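Local coordinates for protein 3-methyladenine dna-glycosylase (Archaeoglobus fulgidus, PDB 2JHN) that is a DNA glycosylase of the HhH-GPD superfamily that joins that helical fold to a TBP-like N-terminal domain, at residues A[8-18]-A[105-114]; A[228-237]-A[270-281]. The protein carries 1 engineered substitution. All coordinates share one frame; numbering follows the deposited sequence.

The two contacts come in series along the chain: 8-18 meets 105-114, and much later 228-237 meets 270-281. Their centres lie about 15 Å apart. Contact 1 joins helix 12-17, in the TBP-like N-terminal part, to the loop that links helices 96-104 and 118-127. Contact 2 joins the end of helix 220-229 and the loop after it to the start of helix 274-287. The loop 105-114 of contact 1 lies against helix 274-287 of contact 2. Arg110 forms a salt bridge with Asp276, and the Phe18 ring packs on Phe279. The loop thus meets both helix 12-17 and helix 274-287, which is consistent with a role in joining the N-terminal part to the helical part.

Contact 1 (A[8-18]-A[105-114]). With GOL (glycerol), chain G.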
loop_
_atom_site.group_PDB
_atom_site.type_symbol
_atom_site.label_atom_id
_atom_site.label_comp_id
_atom_site.label_asym_id
_atom_site.label_seq_id
_atom_site.Cartn_x
_atom_site.Cartn_y
_atom_site.Cartn_z
ATOM N N HIS A 8 9.961 -1.650 -19.513
ATOM C CA HIS A 8 11.066 -2.200 -18.737
ATOM C C HIS A 8 10.626 -3.508 -18.040
ATOM O O HIS A 8 9.448 -3.649 -17.713
ATOM C CB HIS A 8 11.474 -1.129 -17.717
ATOM C CG HIS A 8 12.801 -1.368 -17.064
ATOM N ND1 HIS A 8 12.993 -2.336 -16.102
ATOM C CD2 HIS A 8 13.991 -0.738 -17.206
ATOM C CE1 HIS A 8 14.251 -2.309 -15.695
ATOM N NE2 HIS A 8 14.877 -1.344 -16.347
ATOM N N ALA A 9 11.537 -4.460 -17.810
ATOM C CA ALA A 9 11.181 -5.688 -17.061
ATOM C C ALA A 9 10.782 -5.352 -15.613
ATOM O O ALA A 9 11.274 -4.377 -15.031
ATOM C CB ALA A 9 12.319 -6.701 -17.066
ATOM N N VAL A 10 9.869 -6.140 -15.060
ATOM C CA VAL A 10 9.514 -6.061 -13.641
ATOM C C VAL A 10 9.711 -7.459 -13.077
ATOM O O VAL A 10 9.443 -8.470 -13.756
ATOM C CB VAL A 10 8.061 -5.551 -13.463
ATOM C CG1 VAL A 10 7.055 -6.578 -13.973
ATOM C CG2 VAL A 10 7.766 -5.160 -12.006
ATOM N N ASN A 11 10.246 -7.533 -11.871
ATOM C CA ASN A 11 10.340 -8.783 -11.168
ATOM C C ASN A 11 9.041 -9.007 -10.385
ATOM O O ASN A 11 8.858 -8.444 -9.311
ATOM C CB ASN A 11 11.547 -8.783 -10.241
ATOM C CG ASN A 11 11.779 -10.126 -9.605
ATOM O OD1 ASN A 11 10.898 -10.680 -8.978
ATOM N ND2 ASN A 11 12.978 -10.680 -9.792
ATOM N N TRP A 12 8.154 -9.832 -10.940
ATOM C CA TRP A 12 6.856 -10.104 -10.324
ATOM C C TRP A 12 6.991 -10.747 -8.954
ATOM O O TRP A 12 6.226 -10.438 -8.037
ATOM C CB TRP A 12 6.015 -10.993 -11.243
ATOM C CG TRP A 12 4.595 -11.184 -10.788
ATOM C CD1 TRP A 12 4.056 -12.298 -10.181
ATOM C CD2 TRP A 12 3.533 -10.240 -10.912
ATOM N NE1 TRP A 12 2.716 -12.087 -9.907
ATOM C CE2 TRP A 12 2.368 -10.843 -10.365
ATOM C CE3 TRP A 12 3.446 -8.940 -11.433
ATOM C CZ2 TRP A 12 1.127 -10.183 -10.328
ATOM C CZ3 TRP A 12 2.199 -8.273 -11.383
ATOM C CH2 TRP A 12 1.069 -8.898 -10.838
ATOM N N GLU A 13 7.958 -11.653 -8.798
ATOM C CA GLU A 13 8.124 -12.339 -7.530
ATOM C C GLU A 13 8.414 -11.345 -6.397
ATOM O O GLU A 13 7.852 -11.459 -5.315
ATOM C CB GLU A 13 9.204 -13.443 -7.626
ATOM C CG GLU A 13 9.015 -14.409 -8.804
ATOM C CD GLU A 13 9.842 -14.020 -10.032
ATOM O OE1 GLU A 13 10.930 -14.615 -10.241
ATOM O OE2 GLU A 13 9.424 -13.116 -10.789
ATOM N N LEU A 14 9.276 -10.359 -6.672
ATOM C CA LEU A 14 9.576 -9.279 -5.712
ATOM C C LEU A 14 8.366 -8.355 -5.443
ATOM O O LEU A 14 8.133 -7.961 -4.305
ATOM C CB LEU A 14 10.782 -8.455 -6.166
ATOM C CG LEU A 14 12.168 -9.109 -6.012
ATOM C CD1 LEU A 14 13.268 -8.131 -6.400
ATOM C CD2 LEU A 14 12.425 -9.631 -4.604
ATOM N N LYS A 15 7.614 -8.024 -6.490
ATOM C CA LYS A 15 6.336 -7.291 -6.311
ATOM C C LYS A 15 5.400 -8.037 -5.359
ATOM O O LYS A 15 4.817 -7.434 -4.467
ATOM C CB LYS A 15 5.632 -7.025 -7.649
ATOM C CG LYS A 15 6.288 -5.965 -8.526
ATOM C CD LYS A 15 6.258 -4.583 -7.916
ATOM C CE LYS A 15 6.363 -3.520 -9.013
ATOM N NZ LYS A 15 6.490 -2.231 -8.321
ATOM N N MET A 16 5.275 -9.355 -5.540
ATOM C CA MET A 16 4.411 -10.182 -4.683
ATOM C C MET A 16 4.957 -10.369 -3.254
ATOM O O MET A 16 4.180 -10.482 -2.304
ATOM C CB MET A 16 4.105 -11.525 -5.369
ATOM C CG MET A 16 3.373 -11.401 -6.699
ATOM S SD MET A 16 1.772 -10.550 -6.537
ATOM C CE MET A 16 2.192 -8.901 -7.118
ATOM N N LYS A 17 6.282 -10.395 -3.112
ATOM C CA LYS A 17 6.928 -10.521 -1.799
ATOM C C LYS A 17 6.572 -9.351 -0.896
ATOM O O LYS A 17 6.648 -9.454 0.334
ATOM C CB LYS A 17 8.447 -10.592 -1.950
ATOM C CG LYS A 17 9.041 -11.998 -1.860
ATOM C CD LYS A 17 10.543 -11.956 -2.182
ATOM C CE LYS A 17 11.209 -10.765 -1.512
ATOM N NZ LYS A 17 11.701 -11.095 -0.173
ATOM N N PHE A 18 6.172 -8.239 -1.505
ATOM C CA PHE A 18 5.791 -7.059 -0.739
ATOM C C PHE A 18 4.590 -7.323 0.159
ATOM O O PHE A 18 4.471 -6.699 1.200
ATOM C CB PHE A 18 5.510 -5.861 -1.653
ATOM C CG PHE A 18 5.493 -4.555 -0.929
ATOM C CD1 PHE A 18 6.687 -3.897 -0.630
ATOM C CD2 PHE A 18 4.277 -3.966 -0.564
ATOM C CE1 PHE A 18 6.678 -2.685 0.049
ATOM C CE2 PHE A 18 4.257 -2.729 0.115
ATOM C CZ PHE A 18 5.455 -2.101 0.423
ATOM N N PHE A 105 17.065 -5.635 -4.033
ATOM C CA PHE A 105 15.689 -5.885 -4.490
ATOM C C PHE A 105 15.529 -5.567 -5.988
ATOM O O PHE A 105 14.537 -4.966 -6.425
ATOM C CB PHE A 105 14.680 -5.139 -3.593
ATOM C CG PHE A 105 14.833 -5.462 -2.126
ATOM C CD1 PHE A 105 14.473 -6.730 -1.621
ATOM C CD2 PHE A 105 15.397 -4.529 -1.246
ATOM C CE1 PHE A 105 14.643 -7.038 -0.259
ATOM C CE2 PHE A 105 15.562 -4.816 0.114
ATOM C CZ PHE A 105 15.190 -6.070 0.625
ATOM N N TYR A 106 16.490 -6.019 -6.789
ATOM C CA TYR A 106 16.523 -5.593 -8.191
ATOM C C TYR A 106 15.314 -6.081 -8.986
ATOM O O TYR A 106 14.970 -7.257 -8.925
ATOM C CB TYR A 106 17.830 -5.983 -8.925
ATOM C CG TYR A 106 17.795 -5.384 -10.324
ATOM C CD1 TYR A 106 17.986 -4.004 -10.521
ATOM C CD2 TYR A 106 17.469 -6.179 -11.440
ATOM C CE1 TYR A 106 17.910 -3.435 -11.802
ATOM C CE2 TYR A 106 17.378 -5.612 -12.739
ATOM C CZ TYR A 106 17.603 -4.248 -12.901
ATOM O OH TYR A 106 17.522 -3.694 -14.160
ATOM N N GLY A 107 14.664 -5.170 -9.712
ATOM C CA GLY A 107 13.487 -5.527 -10.509
ATOM C C GLY A 107 12.187 -5.195 -9.803
ATOM O O GLY A 107 11.105 -5.337 -10.384
ATOM N N PHE A 108 12.291 -4.736 -8.559
ATOM C CA PHE A 108 11.113 -4.231 -7.845
ATOM C C PHE A 108 10.498 -3.002 -8.516
ATOM O O PHE A 108 9.275 -2.816 -8.426
ATOM C CB PHE A 108 11.396 -3.998 -6.358
ATOM C CG PHE A 108 10.172 -3.583 -5.555
ATOM C CD1 PHE A 108 9.306 -4.550 -5.015
ATOM C CD2 PHE A 108 9.879 -2.229 -5.350
ATOM C CE1 PHE A 108 8.172 -4.177 -4.248
ATOM C CE2 PHE A 108 8.719 -1.842 -4.612
ATOM C CZ PHE A 108 7.883 -2.834 -4.040
ATOM N N GLY A 109 11.318 -2.170 -9.168
ATOM C CA GLY A 109 10.786 -1.024 -9.946
ATOM C C GLY A 109 10.323 0.114 -9.034
ATOM O O GLY A 109 10.850 0.318 -7.915
ATOM N N ARG A 110 9.310 0.831 -9.495
ATOM C CA ARG A 110 8.725 1.934 -8.734
ATOM C C ARG A 110 7.726 1.439 -7.708
ATOM O O ARG A 110 7.145 0.362 -7.855
ATOM C CB ARG A 110 8.033 2.904 -9.700
ATOM C CG ARG A 110 9.054 3.542 -10.720
ATOM C CD ARG A 110 8.567 4.893 -11.219
ATOM N NE ARG A 110 8.661 5.887 -10.152
ATOM C CZ ARG A 110 8.466 7.195 -10.323
ATOM N NH1 ARG A 110 8.177 7.689 -11.532
ATOM N NH2 ARG A 110 8.566 8.017 -9.284
ATOM N N ALA A 111 7.473 2.261 -6.697
ATOM C CA ALA A 111 6.483 1.938 -5.676
ATOM C C ALA A 111 5.082 1.975 -6.268
ATOM O O ALA A 111 4.762 2.848 -7.093
ATOM C CB ALA A 111 6.575 2.918 -4.532
ATOM N N GLY A 112 4.261 1.009 -5.860
ATOM C CA GLY A 112 2.809 1.091 -6.112
ATOM C C GLY A 112 2.101 1.855 -4.996
ATOM O O GLY A 112 2.617 2.882 -4.498
ATOM N N LEU A 113 0.929 1.347 -4.609
ATOM C CA LEU A 113 0.183 1.858 -3.461
ATOM C C LEU A 113 -0.153 0.667 -2.572
ATOM O O LEU A 113 -0.039 -0.495 -3.010
ATOM C CB LEU A 113 -1.115 2.556 -3.920
ATOM C CG LEU A 113 -0.931 3.821 -4.777
ATOM C CD1 LEU A 113 -2.305 4.202 -5.362
ATOM C CD2 LEU A 113 -0.368 4.951 -3.905
ATOM N N MET A 114 -0.541 0.941 -1.329
ATOM C CA MET A 114 -0.931 -0.158 -0.443
ATOM C C MET A 114 -2.471 -0.285 -0.225
ATOM O O MET A 114 -2.925 -1.011 0.693
ATOM C CB MET A 114 -0.118 -0.090 0.857
ATOM C CG MET A 114 1.383 -0.305 0.613
ATOM S SD MET A 114 2.407 -0.135 2.066
ATOM C CE MET A 114 1.847 -1.553 3.014
HETATM C C1 GOL G . 2.911 -4.761 -5.084
HETATM O O1 GOL G . 4.282 -4.619 -4.750
HETATM C C2 GOL G . 1.996 -3.625 -4.591
HETATM O O2 GOL G . 2.494 -2.353 -4.991
HETATM C C3 GOL G . 1.835 -3.637 -3.071
HETATM O O3 GOL G . 0.582 -3.086 -2.666
HETATM O O HOH W 1 5.158 -1.929 -5.717
#
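The Phe108 ring has Lys15 over one face and the carbonyl O of Leu14 at its edge. Lys15 NZ stands 4.4 Å from the ring centroid and 12° off its normal, a cation-pi contact. The Phe18 ring meets Phe108 obliquely, with Phe18 CD1 3.8 Å from Phe108 CZ. At the edge of Phe18 lies Met114, whose SD is 3.7 Å from Phe18 CE2, a Met-aromatic contact. The Lys15 chain bends at its second torsion (chi2 -65°) and carries the ammonium across the Phe108 face. There NZ donates to Phe108 O at 2.8 Å, almost in line with the carbonyl bond. NZ also bonds Gly81 O and a water that links it to Gly112 N. This buried charge is therefore held by several oxygens as well as the ring.

Nearer the start of the helix, Asn11 N donates to Gly107 O at 2.8 Å, from above the carbonyl plane. Gly107 is in a type II turn from Phe105 to Phe108, and its lack of a side chain lets the backbone come close to Asn11. Leu14 CD1 rests against the carbonyl oxygens of Phe105 and Tyr106. A glycerol, probably from the crystallisation liquor, bridges Lys15 O and Leu113 O. Asn11 is the N-cap of helix 12-17: its OD1 accepts from Leu14 N at 2.8 Å. The whole is a capped helix of the TBP-like domain packed on an interhelical loop.

Contact 2 (A[228-237]-A[270-281]); sequences SIALGKNVFP and FGRFARDILFYL. Engineered in segment 228-237: Ile229 (natural residue Met). With GOL (glycerol), chain I.
Asn234 ties the turn before helix 274-287 to its first turn with both ends of its amide. Its OD1 accepts from Arg275 N at 3.0 Å, nearly end-on to the amide carbonyl. Its ND2 donates to Gly271 O at 3.1 Å, and that oxygen lies in the amide plane. Gly271 O also accepts from Ala274 N, which comes from the opposite face of the carbonyl. Arg275 returns the grip: NH1 donates to Ser228 O at 2.9 Å, while Gly232 CA lies over one face of the guanidinium. A bend at chi3 (75°) turns the guanidinium toward Ser228 O, near the end of helix 220-229.

Beside these bonds sits the Phe236 ring. Phe270 points its edge at the Phe236 face in an offset edge-to-face pair, with planes at 65°. Leu281 CD1 touches the Phe236 edge, 3.6 Å from CZ. The Leu278 methyls CD1 and CD2 meet CG and CD of Pro237, and CD2 also reaches Ser228 OG. The engineered Ile229 touches both Leu278 and Phe279 through CG2.

Further out, Ile277 CG2 lies over the centre of one Phe270 face. Arg275 NH1 has a second partner in Gly112 O, and Ser228 OG bonds back to Glu224 O within helix 220-229. Helix 274-287 is also contacted by helix 86-93, at Phe273, Asp276 and Tyr280, and by helix 241-251, whose Val243 packs on Leu278 and Phe236.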
loop_
_atom_site.group_PDB
_atom_site.type_symbol
_atom_site.label_atom_id
_atom_site.label_comp_id
_atom_site.label_asym_id
_atom_site.label_seq_id
_atom_site.Cartn_x
_atom_site.Cartn_y
_atom_site.Cartn_z
ATOM N N SER A 228 1.785 9.073 1.570
ATOM C CA SER A 228 2.757 8.345 0.730
ATOM C C SER A 228 2.196 7.016 0.207
ATOM O O SER A 228 2.242 6.750 -1.009
ATOM C CB SER A 228 4.054 8.118 1.506
ATOM O OG SER A 228 3.826 7.538 2.774
ATOM N N ILE A 229 1.686 6.191 1.105
ATOM C CA ILE A 229 1.301 4.818 0.731
ATOM C C ILE A 229 -0.093 4.664 0.127
ATOM O O ILE A 229 -0.340 3.664 -0.570
ATOM C CB ILE A 229 1.580 3.747 1.859
ATOM C CG1 ILE A 229 0.484 3.733 2.930
ATOM C CG2 ILE A 229 3.004 3.921 2.459
ATOM C CD1 ILE A 229 0.577 2.538 3.962
ATOM N N ALA A 230 -0.987 5.625 0.379
ATOM C CA ALA A 230 -2.361 5.605 -0.144
ATOM C C ALA A 230 -2.632 6.669 -1.218
ATOM O O ALA A 230 -3.347 6.393 -2.198
ATOM C CB ALA A 230 -3.391 5.720 0.999
ATOM N N LEU A 231 -2.051 7.854 -1.050
ATOM C CA LEU A 231 -2.312 9.005 -1.895
ATOM C C LEU A 231 -1.283 9.181 -3.003
ATOM O O LEU A 231 -1.493 9.977 -3.916
ATOM C CB LEU A 231 -2.439 10.302 -1.053
ATOM C CG LEU A 231 -3.587 10.333 -0.047
ATOM C CD1 LEU A 231 -3.909 11.734 0.423
ATOM C CD2 LEU A 231 -4.850 9.655 -0.635
ATOM N N GLY A 232 -0.181 8.445 -2.923
ATOM C CA GLY A 232 0.895 8.547 -3.931
ATOM C C GLY A 232 1.708 9.853 -3.935
ATOM O O GLY A 232 2.357 10.188 -4.945
ATOM N N LYS A 233 1.706 10.573 -2.813
ATOM C CA LYS A 233 2.450 11.841 -2.689
ATOM C C LYS A 233 3.831 11.645 -2.111
ATOM O O LYS A 233 4.057 10.749 -1.285
ATOM C CB LYS A 233 1.701 12.869 -1.836
ATOM C CG LYS A 233 0.244 13.145 -2.244
ATOM C CD LYS A 233 0.091 13.698 -3.638
ATOM C CE LYS A 233 -1.323 14.192 -3.850
ATOM N NZ LYS A 233 -1.605 14.401 -5.278
ATOM N N ASN A 234 4.750 12.509 -2.526
ATOM C CA ASN A 234 6.128 12.418 -2.088
ATOM C C ASN A 234 6.322 13.059 -0.706
ATOM O O ASN A 234 6.989 14.101 -0.556
ATOM C CB ASN A 234 7.052 13.035 -3.132
ATOM C CG ASN A 234 8.511 12.679 -2.897
ATOM O OD1 ASN A 234 8.815 11.583 -2.424
ATOM N ND2 ASN A 234 9.411 13.604 -3.212
ATOM N N VAL A 235 5.713 12.434 0.299
ATOM C CA VAL A 235 5.789 12.884 1.671
ATOM C C VAL A 235 6.473 11.746 2.419
ATOM O O VAL A 235 6.083 10.579 2.291
ATOM C CB VAL A 235 4.376 13.199 2.214
ATOM C CG1 VAL A 235 4.393 13.478 3.698
ATOM C CG2 VAL A 235 3.780 14.395 1.442
ATOM N N PHE A 236 7.523 12.049 3.155
ATOM C CA PHE A 236 8.336 10.954 3.671
ATOM C C PHE A 236 8.056 10.795 5.157
ATOM O O PHE A 236 8.370 11.708 5.937
ATOM C CB PHE A 236 9.824 11.202 3.385
ATOM C CG PHE A 236 10.703 10.001 3.662
ATOM C CD1 PHE A 236 10.783 8.948 2.730
ATOM C CD2 PHE A 236 11.444 9.927 4.839
ATOM C CE1 PHE A 236 11.609 7.820 2.982
ATOM C CE2 PHE A 236 12.263 8.824 5.124
ATOM C CZ PHE A 236 12.346 7.762 4.175
ATOM N N PRO A 237 7.457 9.646 5.556
ATOM C CA PRO A 237 7.009 9.427 6.950
ATOM C C PRO A 237 8.126 9.029 7.926
ATOM O O PRO A 237 8.266 7.852 8.310
ATOM C CB PRO A 237 5.964 8.315 6.809
ATOM C CG PRO A 237 6.474 7.495 5.638
ATOM C CD PRO A 237 7.175 8.470 4.699
ATOM N N PHE A 270 17.177 11.553 -1.038
ATOM C CA PHE A 270 16.071 10.836 -1.708
ATOM C C PHE A 270 15.304 11.694 -2.717
ATOM O O PHE A 270 14.813 11.178 -3.729
ATOM C CB PHE A 270 15.097 10.187 -0.713
ATOM C CG PHE A 270 15.736 9.263 0.307
ATOM C CD1 PHE A 270 17.032 8.740 0.151
ATOM C CD2 PHE A 270 15.008 8.893 1.427
ATOM C CE1 PHE A 270 17.579 7.887 1.136
ATOM C CE2 PHE A 270 15.544 8.049 2.418
ATOM C CZ PHE A 270 16.840 7.533 2.258
ATOM N N GLY A 271 15.214 12.999 -2.431
ATOM C CA GLY A 271 14.604 13.974 -3.339
ATOM C C GLY A 271 13.270 13.530 -3.904
ATOM O O GLY A 271 12.414 13.036 -3.153
ATOM N N ARG A 272 13.103 13.665 -5.222
ATOM C CA ARG A 272 11.805 13.429 -5.871
ATOM C C ARG A 272 11.405 11.939 -5.816
ATOM O O ARG A 272 10.272 11.569 -6.126
ATOM C CB ARG A 272 11.810 13.930 -7.321
ATOM C CG ARG A 272 12.746 13.208 -8.289
ATOM C CD ARG A 272 13.196 14.187 -9.404
ATOM N NE ARG A 272 14.052 13.573 -10.413
ATOM C CZ ARG A 272 15.381 13.484 -10.345
ATOM N NH1 ARG A 272 16.052 13.956 -9.300
ATOM N NH2 ARG A 272 16.041 12.900 -11.344
ATOM N N PHE A 273 12.364 11.099 -5.465
ATOM C CA PHE A 273 12.161 9.639 -5.424
ATOM C C PHE A 273 11.963 9.081 -4.016
ATOM O O PHE A 273 11.970 7.857 -3.829
ATOM C CB PHE A 273 13.321 8.924 -6.135
ATOM C CG PHE A 273 13.319 9.128 -7.615
ATOM C CD1 PHE A 273 12.283 8.616 -8.414
ATOM C CD2 PHE A 273 14.349 9.853 -8.224
ATOM C CE1 PHE A 273 12.275 8.829 -9.790
ATOM C CE2 PHE A 273 14.333 10.061 -9.607
ATOM C CZ PHE A 273 13.328 9.560 -10.385
ATOM N N ALA A 274 11.743 9.957 -3.032
ATOM C CA ALA A 274 11.602 9.511 -1.630
ATOM C C ALA A 274 10.483 8.460 -1.447
ATOM O O ALA A 274 10.665 7.491 -0.694
ATOM C CB ALA A 274 11.359 10.689 -0.683
ATOM N N ARG A 275 9.341 8.666 -2.133
ATOM C CA ARG A 275 8.203 7.698 -2.049
ATOM C C ARG A 275 8.541 6.293 -2.599
ATOM O O ARG A 275 8.102 5.296 -2.056
ATOM C CB ARG A 275 6.940 8.259 -2.737
ATOM C CG ARG A 275 5.622 7.665 -2.173
ATOM C CD ARG A 275 4.433 8.036 -3.062
ATOM N NE ARG A 275 4.447 7.235 -4.281
ATOM C CZ ARG A 275 3.970 5.999 -4.360
ATOM N NH1 ARG A 275 3.413 5.432 -3.297
ATOM N NH2 ARG A 275 4.068 5.321 -5.502
ATOM N N ASP A 276 9.324 6.221 -3.681
ATOM C CA ASP A 276 9.771 4.934 -4.214
ATOM C C ASP A 276 10.783 4.305 -3.269
ATOM O O ASP A 276 10.703 3.119 -2.910
ATOM C CB ASP A 276 10.433 5.170 -5.585
ATOM C CG ASP A 276 9.484 5.756 -6.582
ATOM O OD1 ASP A 276 8.641 5.003 -7.110
ATOM O OD2 ASP A 276 9.584 6.982 -6.858
ATOM N N ILE A 277 11.741 5.111 -2.828
ATOM C CA ILE A 277 12.751 4.604 -1.881
ATOM C C ILE A 277 12.121 4.107 -0.570
ATOM O O ILE A 277 12.588 3.154 0.042
ATOM C CB ILE A 277 13.857 5.684 -1.639
ATOM C CG1 ILE A 277 14.603 5.929 -2.961
ATOM C CG2 ILE A 277 14.796 5.289 -0.463
ATOM C CD1 ILE A 277 15.415 7.253 -2.981
ATOM N N LEU A 278 11.048 4.755 -0.133
ATOM C CA LEU A 278 10.341 4.311 1.042
ATOM C C LEU A 278 9.933 2.823 0.968
ATOM O O LEU A 278 10.067 2.090 1.955
ATOM C CB LEU A 278 9.079 5.173 1.205
ATOM C CG LEU A 278 8.099 4.779 2.314
ATOM C CD1 LEU A 278 8.719 4.915 3.694
ATOM C CD2 LEU A 278 6.834 5.596 2.186
ATOM N N PHE A 279 9.438 2.381 -0.189
ATOM C CA PHE A 279 9.050 0.966 -0.357
ATOM C C PHE A 279 10.274 0.009 -0.272
ATOM O O PHE A 279 10.170 -1.085 0.306
ATOM C CB PHE A 279 8.281 0.753 -1.663
ATOM C CG PHE A 279 6.809 1.144 -1.589
ATOM C CD1 PHE A 279 6.409 2.384 -1.096
ATOM C CD2 PHE A 279 5.815 0.250 -2.043
ATOM C CE1 PHE A 279 5.034 2.752 -1.052
ATOM C CE2 PHE A 279 4.448 0.609 -2.012
ATOM C CZ PHE A 279 4.059 1.860 -1.507
ATOM N N TYR A 280 11.402 0.438 -0.846
ATOM C CA TYR A 280 12.693 -0.290 -0.680
ATOM C C TYR A 280 13.122 -0.353 0.794
ATOM O O TYR A 280 13.640 -1.379 1.226
ATOM C CB TYR A 280 13.809 0.338 -1.542
ATOM C CG TYR A 280 13.657 0.028 -3.036
ATOM C CD1 TYR A 280 12.782 0.770 -3.824
ATOM C CD2 TYR A 280 14.387 -1.021 -3.644
ATOM C CE1 TYR A 280 12.599 0.488 -5.200
ATOM C CE2 TYR A 280 14.245 -1.295 -5.034
ATOM C CZ TYR A 280 13.341 -0.540 -5.796
ATOM O OH TYR A 280 13.163 -0.802 -7.124
ATOM N N LEU A 281 12.897 0.726 1.554
ATOM C CA LEU A 281 13.216 0.756 2.996
ATOM C C LEU A 281 12.297 -0.206 3.785
ATOM O O LEU A 281 12.758 -0.878 4.709
ATOM C CB LEU A 281 13.143 2.181 3.564
ATOM C CG LEU A 281 14.155 3.191 3.015
ATOM C CD1 LEU A 281 13.876 4.586 3.557
ATOM C CD2 LEU A 281 15.625 2.784 3.326
HETATM C C1 GOL I . 9.569 14.554 1.031
HETATM O O1 GOL I . 9.051 14.395 2.336
HETATM C C2 GOL I . 10.993 14.021 0.906
HETATM O O2 GOL I . 11.609 13.896 2.163
HETATM C C3 GOL I . 11.819 14.957 0.031
HETATM O O3 GOL I . 12.764 14.205 -0.696
HETATM O O HOH W 2 3.277 8.672 -6.992
#